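Local coordinates for protein branched-chain amino acid aminotransferase (Thermoproteus uzoniensis, PDB 5CE8) that probably transfers amino groups between leucine, isoleucine or valine and 2-oxoglutarate, using pyridoxal 5'-phosphate as cofactor, at residues Tyr109-Gln114 with Gln123-Ile128. Residues are numbered along the deposited sequence; the frame is centred on the assembly and turned at random.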
loop_
_atom_site.group_PDB
_atom_site.type_symbol
_atom_site.label_atom_id
_atom_site.label_comp_id
_atom_site.label_asym_id
_atom_site.label_seq_id
_atom_site.Cartn_x
_atom_site.Cartn_y
_atom_site.Cartn_z
ATOM N N TYR A 109 13.384 21.340 22.635
ATOM C CA TYR A 109 13.637 21.961 21.291
ATOM C C TYR A 109 15.026 22.605 21.262
ATOM O O TYR A 109 15.650 22.781 22.288
ATOM C CB TYR A 109 12.567 23.043 21.012
ATOM C CG TYR A 109 12.706 24.105 22.044
ATOM C CD1 TYR A 109 12.117 23.948 23.286
ATOM C CD2 TYR A 109 13.594 25.139 21.877
ATOM C CE1 TYR A 109 12.293 24.912 24.318
ATOM C CE2 TYR A 109 13.755 26.108 22.882
ATOM C CZ TYR A 109 13.130 25.987 24.128
ATOM O OH TYR A 109 13.374 26.918 25.191
ATOM N N ILE A 110 15.509 22.954 20.067
ATOM C CA ILE A 110 16.808 23.474 19.914
ATOM C C ILE A 110 16.757 25.043 20.006
ATOM O O ILE A 110 16.011 25.666 19.276
ATOM C CB ILE A 110 17.428 22.960 18.604
ATOM C CG1 ILE A 110 17.752 21.471 18.780
ATOM C CG2 ILE A 110 18.690 23.776 18.238
ATOM C CD1 ILE A 110 17.925 20.702 17.492
ATOM N N SER A 111 17.503 25.627 20.953
ATOM C CA SER A 111 17.512 27.056 21.147
ATOM C C SER A 111 18.562 27.758 20.198
ATOM O O SER A 111 18.511 28.928 20.031
ATOM C CB SER A 111 17.752 27.356 22.642
ATOM O OG SER A 111 19.041 26.939 22.953
ATOM N N LYS A 112 19.470 27.018 19.580
ATOM C CA LYS A 112 20.401 27.575 18.609
ATOM C C LYS A 112 19.733 27.826 17.197
ATOM O O LYS A 112 18.948 27.042 16.730
ATOM C CB LYS A 112 21.593 26.617 18.510
ATOM C CG LYS A 112 22.696 27.041 17.551
ATOM C CD LYS A 112 23.616 25.892 17.140
ATOM C CE LYS A 112 23.823 25.910 15.628
ATOM N NZ LYS A 112 24.834 24.938 15.084
ATOM N N PRO A 113 20.023 28.952 16.529
ATOM C CA PRO A 113 19.625 29.112 15.118
ATOM C C PRO A 113 20.396 28.165 14.166
ATOM O O PRO A 113 21.582 28.034 14.300
ATOM C CB PRO A 113 19.969 30.586 14.821
ATOM C CG PRO A 113 20.882 31.046 15.929
ATOM C CD PRO A 113 20.759 30.112 17.081
ATOM N N GLN A 114 19.738 27.446 13.253
ATOM C CA GLN A 114 20.486 26.557 12.336
ATOM C C GLN A 114 19.620 26.283 11.135
ATOM O O GLN A 114 18.554 25.767 11.260
ATOM C CB GLN A 114 20.896 25.241 13.000
ATOM C CG GLN A 114 21.703 24.315 12.093
ATOM C CD GLN A 114 22.184 23.089 12.791
ATOM O OE1 GLN A 114 22.881 23.208 13.780
ATOM N NE2 GLN A 114 21.794 21.869 12.315
ATOM N N GLN A 123 22.314 20.329 21.441
ATOM C CA GLN A 123 21.843 19.961 22.746
ATOM C C GLN A 123 20.485 20.656 22.957
ATOM O O GLN A 123 20.340 21.785 22.662
ATOM C CB GLN A 123 22.917 20.306 23.723
ATOM C CG GLN A 123 22.457 20.181 25.142
ATOM C CD GLN A 123 23.576 19.737 26.028
ATOM O OE1 GLN A 123 24.134 18.663 25.806
ATOM N NE2 GLN A 123 23.898 20.533 27.053
ATOM N N ALA A 124 19.460 19.946 23.354
ATOM C CA ALA A 124 18.136 20.593 23.507
ATOM C C ALA A 124 18.040 21.508 24.697
ATOM O O ALA A 124 18.733 21.277 25.703
ATOM C CB ALA A 124 17.059 19.516 23.692
ATOM N N SER A 125 17.100 22.465 24.613
ATOM C CA SER A 125 16.581 23.167 25.788
ATOM C C SER A 125 15.250 22.541 26.198
ATOM O O SER A 125 14.569 21.930 25.370
ATOM C CB SER A 125 16.383 24.641 25.499
ATOM O OG SER A 125 17.596 25.339 25.348
ATOM N N VAL A 126 14.877 22.687 27.469
ATOM C CA VAL A 126 13.582 22.285 27.937
ATOM C C VAL A 126 12.874 23.484 28.576
ATOM O O VAL A 126 13.431 24.215 29.340
ATOM C CB VAL A 126 13.578 21.091 28.850
ATOM C CG1 VAL A 126 12.134 20.786 29.302
ATOM C CG2 VAL A 126 14.167 19.870 28.140
ATOM N N ALA A 127 11.669 23.758 28.142
ATOM C CA ALA A 127 10.800 24.750 28.830
ATOM C C ALA A 127 9.581 24.022 29.322
ATOM O O ALA A 127 9.059 23.049 28.634
ATOM C CB ALA A 127 10.411 25.865 27.887
ATOM N N ILE A 128 9.111 24.457 30.473
ATOM C CA ILE A 128 7.975 23.853 31.160
ATOM C C ILE A 128 7.111 24.930 31.701
ATOM O O ILE A 128 7.495 25.722 32.586
ATOM C CB ILE A 128 8.297 22.990 32.350
ATOM C CG1 ILE A 128 9.060 21.766 31.981
ATOM C CG2 ILE A 128 7.009 22.580 33.100
ATOM C CD1 ILE A 128 9.886 21.205 33.127
HETATM O O HOH W 1 19.164 24.233 22.949
#
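One face of the Tyr109 ring is laid against Ser125. The carbonyl O of Ser125 stands over that face, on the CD1/CE1 half, while CB of Ser125 sits off-centre, 4.2 Å from the ring centroid and 29° from the ring normal, a CH-pi contact displaced toward CZ. The backbone N of Ala127 approaches the Tyr109 ring obliquely, and its methyl CB lies 4.1 Å from CE1 of Tyr109. A first torsion of 63° accounts for this placement: CG of Tyr109 lies in the crowded position between backbone N and carbonyl carbon, which folds the ring over the neighbouring strand. Leu17 of strand 14-17 and Val31 of the second subunit also pack on Tyr109.

Tyr109 and Ser125 form an antiparallel hydrogen-bonded pair. Tyr109 N donates to Ser125 O at 3.0 Å, in the carbonyl plane. Ser125 N donates to Tyr109 O at 2.8 Å, nearly along the C=O axis, and both bonds are fairly straight at the hydrogen. CA of Ala124 adds a 3.5 Å C-H...O approach to O of Tyr109.

Beyond this pair a water takes over. It accepts from Ser111 N (2.9 Å) and donates to Gln123 O (2.7 Å) and to Ser125 OG. That hydroxyl, anti to its own carbonyl carbon, is also hydrogen-bonded to Asp18 OD2, while Asp18 OD1 receives Val126 N. Farther along the loop, Lys112 NZ donates to a lone pair of Gln114 OE1.

The contact thus joins strands 102-109 and 125-132 where the loop between them begins and closes, away from the cofactor: direct amide bonds give way to a water bridge, and the Asp18 carboxylate probably polarises the Ser125 hydroxyl.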